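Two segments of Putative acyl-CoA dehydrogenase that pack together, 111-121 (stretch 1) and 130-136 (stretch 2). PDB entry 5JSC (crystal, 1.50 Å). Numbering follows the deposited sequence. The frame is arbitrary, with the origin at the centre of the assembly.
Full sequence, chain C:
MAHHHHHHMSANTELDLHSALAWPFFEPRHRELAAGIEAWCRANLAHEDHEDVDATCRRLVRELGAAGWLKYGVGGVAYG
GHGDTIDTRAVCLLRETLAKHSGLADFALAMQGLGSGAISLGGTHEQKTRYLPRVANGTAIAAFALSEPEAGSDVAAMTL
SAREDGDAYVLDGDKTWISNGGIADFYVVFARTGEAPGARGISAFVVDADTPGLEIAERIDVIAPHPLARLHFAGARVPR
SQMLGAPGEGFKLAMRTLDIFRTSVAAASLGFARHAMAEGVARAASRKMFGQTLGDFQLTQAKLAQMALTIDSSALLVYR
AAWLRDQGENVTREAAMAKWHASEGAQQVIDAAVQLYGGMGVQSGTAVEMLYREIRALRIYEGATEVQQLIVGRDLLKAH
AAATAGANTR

Stretch 1, residues 111-121: MQGLGSGAISL
Stretch 2, residues 130-136: RYLPRVA

Both stretches are helical and pack roughly antiparallel: their N-to-C directions differ by 147°, with axes 9.9 Å apart at closest approach. The CA atoms of Gln112 and Val135 lie 6.2 Å apart, those of Ser116 and Leu132 7.0 Å. Gln112, Ser116 and Ile119 recur every three or four residues, so one helical face of stretch 1 meets stretch 2, burying 337 Å² in all. Stretch 2 is kinked where the N atoms of Pro133 and Arg134 lack a bond to the preceding turn; proline has no N-H to give.

A single hydrogen bond crosses the contact. Gln112, with chi1 and chi2 both m and chi3 at 100°, curls its amide so that NE2 donates to Val135 O at 3.2 Å. A long, uncharged polar side chain suits this buried site, reaching a backbone carbonyl on the neighbouring helix while also bonding elsewhere in the structure.

Ser116 (phi/psi -105/-8) turns its polarity upon its own helix. In the p rotamer, its OG donates to Gln112 O at 2.7 Å, where the backbone is kinked: Ser116 N makes only a weak bond, to Gly113 O at 3.1 Å, and Ile119 N bonds to Ser116 O at 2.9 Å. The small side chain leaves room for apolar neighbours, with Ser116 CB 3.8 Å from Leu132 CD2 and Ser116 OG 3.6 Å from CG1 of Val135 (chi1 t).

The remaining contacts are mainly apolar. Leu132 and Val135 are most covered (71 and 70 Å²), then Ile119 (59 Å²); branched apolar side chains fill this buried site without leaving polar groups unpaired. Ile119 (m, t) points toward stretch 2, its CG2 3.9 Å from Leu132 CD2 and its CD1 3.9 Å from Tyr131 CB. Leu132 (m, t) starts sideways, but CD1 reaches 3.8 Å from Ser120 OG. Tyr131 (phi/psi -107/-40; chi1 m, chi2 -79°) offers CB to Ile119 while its ring carries OH away to accept from Arg130 NE at 3.0 Å.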

ATOM      1  N   MET C 111      -4.473   8.426 -31.279  1.00 10.85           N
ATOM      2  CA  MET C 111      -5.820   8.629 -31.795  1.00 11.77           C
ATOM      3  C   MET C 111      -5.952   8.251 -33.260  1.00 11.20           C
ATOM      4  O   MET C 111      -7.057   7.919 -33.696  1.00 11.72           O
ATOM      5  CB  MET C 111      -6.262  10.077 -31.591  1.00 13.00           C
ATOM      6  CG  MET C 111      -6.512  10.411 -30.130  1.00 13.74           C
ATOM      7  SD  MET C 111      -7.569   9.211 -29.288  1.00 15.28           S
ATOM      8  CE  MET C 111      -8.985   9.138 -30.403  1.00 17.26           C
ATOM      9  N   GLN C 112      -4.860   8.276 -34.026  1.00 10.93           N
ATOM     10  CA  GLN C 112      -4.931   7.735 -35.376  1.00 11.22           C
ATOM     11  C   GLN C 112      -5.185   6.235 -35.352  1.00 12.20           C
ATOM     12  O   GLN C 112      -5.793   5.701 -36.281  1.00 15.60           O
ATOM     13  CB  GLN C 112      -3.647   8.051 -36.139  1.00 11.12           C
ATOM     14  CG  GLN C 112      -3.422   9.540 -36.368  1.00 11.29           C
ATOM     15  CD  GLN C 112      -4.563  10.182 -37.129  1.00 11.89           C
ATOM     16  OE1 GLN C 112      -5.428  10.828 -36.535  1.00 12.10           O
ATOM     17  NE2 GLN C 112      -4.575  10.008 -38.456  1.00 12.73           N
ATOM     18  N   GLY C 113      -4.730   5.546 -34.307  1.00 11.02           N
ATOM     19  CA  GLY C 113      -5.052   4.148 -34.109  1.00 11.95           C
ATOM     20  C   GLY C 113      -6.460   3.942 -33.574  1.00 11.55           C
ATOM     21  O   GLY C 113      -7.299   3.334 -34.238  1.00 11.72           O
ATOM     22  N   LEU C 114      -6.734   4.453 -32.368  1.00 11.36           N
ATOM     23  CA  LEU C 114      -8.035   4.211 -31.742  1.00 11.25           C
ATOM     24  C   LEU C 114      -9.182   4.727 -32.609  1.00 11.15           C
ATOM     25  O   LEU C 114     -10.213   4.052 -32.755  1.00 12.13           O
ATOM     26  CB  LEU C 114      -8.069   4.865 -30.357  1.00 12.37           C
ATOM     27  CG  LEU C 114      -9.405   4.746 -29.613  1.00 13.54           C
ATOM     28  CD1 LEU C 114      -9.713   3.297 -29.274  1.00 15.07           C
ATOM     29  CD2 LEU C 114      -9.378   5.614 -28.350  1.00 14.62           C
ATOM     30  N   GLY C 115      -9.018   5.912 -33.202  1.00 11.96           N
ATOM     31  CA  GLY C 115     -10.069   6.506 -34.010  1.00 12.45           C
ATOM     32  C   GLY C 115     -10.352   5.780 -35.304  1.00 11.73           C
ATOM     33  O   GLY C 115     -11.457   5.909 -35.842  1.00 13.70           O
ATOM     34  N   SER C 116      -9.380   5.036 -35.838  1.00 11.72           N
ATOM     35  CA  SER C 116      -9.615   4.280 -37.060  1.00 12.04           C
ATOM     36  C   SER C 116      -9.776   2.787 -36.827  1.00 12.46           C
ATOM     37  O   SER C 116     -10.115   2.070 -37.772  1.00 13.10           O
ATOM     38  CB  SER C 116      -8.473   4.503 -38.066  1.00 12.27           C
ATOM     39  OG  SER C 116      -7.254   3.925 -37.609  1.00 12.70           O
ATOM     40  N   GLY C 117      -9.540   2.298 -35.607  1.00 11.97           N
ATOM     41  CA  GLY C 117      -9.498   0.861 -35.393  1.00 12.53           C
ATOM     42  C   GLY C 117     -10.797   0.160 -35.744  1.00 11.89           C
ATOM     43  O   GLY C 117     -10.788  -0.964 -36.251  1.00 12.40           O
ATOM     44  N   ALA C 118     -11.937   0.802 -35.461  1.00 11.81           N
ATOM     45  CA  ALA C 118     -13.207   0.164 -35.788  1.00 12.47           C
ATOM     46  C   ALA C 118     -13.373   0.014 -37.296  1.00 11.73           C
ATOM     47  O   ALA C 118     -14.076  -0.897 -37.748  1.00 14.39           O
ATOM     48  CB  ALA C 118     -14.371   0.954 -35.180  1.00 13.04           C
ATOM     49  N   ILE C 119     -12.720   0.878 -38.079  1.00 12.88           N
ATOM     50  CA  ILE C 119     -12.767   0.758 -39.535  1.00 12.39           C
ATOM     51  C   ILE C 119     -11.847  -0.363 -40.001  1.00 12.86           C
ATOM     52  O   ILE C 119     -12.208  -1.157 -40.878  1.00 14.30           O
ATOM     53  CB  ILE C 119     -12.414   2.106 -40.199  1.00 12.76           C
ATOM     54  CG1 ILE C 119     -13.344   3.219 -39.696  1.00 13.33           C
ATOM     55  CG2 ILE C 119     -12.479   2.011 -41.728  1.00 13.84           C
ATOM     56  CD1 ILE C 119     -12.977   4.609 -40.201  1.00 14.87           C
ATOM     57  N   SER C 120     -10.641  -0.456 -39.428  1.00 13.13           N
ATOM     58  CA  SER C 120      -9.777  -1.599 -39.723  1.00 13.03           C
ATOM     59  C   SER C 120     -10.483  -2.912 -39.416  1.00 12.39           C
ATOM     60  O   SER C 120     -10.373  -3.880 -40.179  1.00 14.73           O
ATOM     61  CB  SER C 120      -8.473  -1.513 -38.923  1.00 13.05           C
ATOM     62  OG  SER C 120      -7.617  -0.497 -39.413  1.00 14.46           O
ATOM     63  N   LEU C 121     -11.218  -2.961 -38.301  1.00 13.70           N
ATOM     64  CA  LEU C 121     -11.854  -4.198 -37.870  1.00 16.13           C
ATOM     65  C   LEU C 121     -13.131  -4.490 -38.643  1.00 17.53           C
ATOM     66  O   LEU C 121     -13.386  -5.647 -38.993  1.00 20.96           O
ATOM     67  CB  LEU C 121     -12.166  -4.136 -36.374  1.00 17.23           C
ATOM     68  CG  LEU C 121     -10.990  -4.252 -35.407  1.00 19.61           C
ATOM     69  CD1 LEU C 121     -11.471  -4.049 -33.968  1.00 20.60           C
ATOM     70  CD2 LEU C 121     -10.298  -5.592 -35.567  1.00 22.79           C
ATOM     71  N   ARG C 130     -11.846   4.635 -48.299  1.00 17.44           N
ATOM     72  CA  ARG C 130     -12.075   6.066 -48.155  1.00 19.11           C
ATOM     73  C   ARG C 130     -11.311   6.642 -46.970  1.00 18.04           C
ATOM     74  O   ARG C 130     -10.806   7.765 -47.048  1.00 21.39           O
ATOM     75  CB  ARG C 130     -13.570   6.353 -48.026  1.00 22.62           C
ATOM     76  CG  ARG C 130     -13.903   7.807 -47.682  1.00 26.21           C
ATOM     77  CD  ARG C 130     -15.404   8.068 -47.743  1.00 30.82           C
ATOM     78  NE  ARG C 130     -15.775   9.362 -47.171  1.00 36.16           N
ATOM     79  CZ  ARG C 130     -15.683  10.527 -47.807  1.00 39.42           C
ATOM     80  NH1 ARG C 130     -15.222  10.576 -49.051  1.00 41.86           N
ATOM     81  NH2 ARG C 130     -16.049  11.647 -47.198  1.00 39.85           N
ATOM     82  N   TYR C 131     -11.203   5.897 -45.872  1.00 15.64           N
ATOM     83  CA  TYR C 131     -10.689   6.482 -44.634  1.00 13.75           C
ATOM     84  C   TYR C 131      -9.288   6.032 -44.262  1.00 13.93           C
ATOM     85  O   TYR C 131      -8.496   6.857 -43.805  1.00 14.76           O
ATOM     86  CB  TYR C 131     -11.647   6.184 -43.464  1.00 14.68           C
ATOM     87  CG  TYR C 131     -12.966   6.885 -43.667  1.00 15.31           C
ATOM     88  CD1 TYR C 131     -13.102   8.237 -43.384  1.00 17.25           C
ATOM     89  CD2 TYR C 131     -14.064   6.210 -44.189  1.00 17.08           C
ATOM     90  CE1 TYR C 131     -14.300   8.897 -43.600  1.00 16.95           C
ATOM     91  CE2 TYR C 131     -15.266   6.859 -44.406  1.00 18.69           C
ATOM     92  CZ  TYR C 131     -15.377   8.203 -44.112  1.00 16.73           C
ATOM     93  OH  TYR C 131     -16.568   8.854 -44.319  1.00 18.21           O
ATOM     94  N   LEU C 132      -8.947   4.756 -44.444  1.00 13.37           N
ATOM     95  CA  LEU C 132      -7.707   4.280 -43.839  1.00 12.92           C
ATOM     96  C   LEU C 132      -6.439   4.827 -44.491  1.00 13.76           C
ATOM     97  O   LEU C 132      -5.478   5.114 -43.766  1.00 14.51           O
ATOM     98  CB  LEU C 132      -7.674   2.753 -43.824  1.00 13.18           C
ATOM     99  CG  LEU C 132      -8.730   2.147 -42.897  1.00 12.94           C
ATOM    100  CD1 LEU C 132      -8.584   0.625 -42.874  1.00 15.73           C
ATOM    101  CD2 LEU C 132      -8.657   2.712 -41.451  1.00 13.85           C
ATOM    102  N   PRO C 133      -6.362   4.992 -45.820  1.00 13.70           N
ATOM    103  CA  PRO C 133      -5.117   5.545 -46.376  1.00 13.07           C
ATOM    104  C   PRO C 133      -4.806   6.939 -45.865  1.00 13.39           C
ATOM    105  O   PRO C 133      -3.631   7.263 -45.650  1.00 14.36           O
ATOM    106  CB  PRO C 133      -5.375   5.531 -47.890  1.00 14.50           C
ATOM    107  CG  PRO C 133      -6.327   4.419 -48.073  1.00 15.01           C
ATOM    108  CD  PRO C 133      -7.252   4.521 -46.898  1.00 14.84           C
ATOM    109  N   ARG C 134      -5.833   7.773 -45.667  1.00 15.02           N
ATOM    110  CA  ARG C 134      -5.612   9.126 -45.168  1.00 15.09           C
ATOM    111  C   ARG C 134      -5.274   9.127 -43.682  1.00 14.35           C
ATOM    112  O   ARG C 134      -4.498   9.974 -43.226  1.00 14.18           O
ATOM    113  CB  ARG C 134      -6.843   9.994 -45.426  1.00 18.11           C
ATOM    114  N   VAL C 135      -5.845   8.204 -42.910  1.00 12.93           N
ATOM    115  CA  VAL C 135      -5.406   8.036 -41.523  1.00 12.65           C
ATOM    116  C   VAL C 135      -3.930   7.660 -41.498  1.00 12.57           C
ATOM    117  O   VAL C 135      -3.127   8.237 -40.750  1.00 12.93           O
ATOM    118  CB  VAL C 135      -6.266   6.976 -40.806  1.00 11.39           C
ATOM    119  CG1 VAL C 135      -5.633   6.586 -39.457  1.00 12.92           C
ATOM    120  CG2 VAL C 135      -7.700   7.485 -40.592  1.00 12.54           C
ATOM    121  N   ALA C 136      -3.553   6.699 -42.347  1.00 13.12           N
ATOM    122  CA  ALA C 136      -2.209   6.136 -42.318  1.00 13.18           C
ATOM    123  C   ALA C 136      -1.152   7.129 -42.781  1.00 13.73           C
ATOM    124  O   ALA C 136       0.004   7.023 -42.363  1.00 16.14           O
ATOM    125  CB  ALA C 136      -2.147   4.873 -43.185  1.00 14.03           C
TER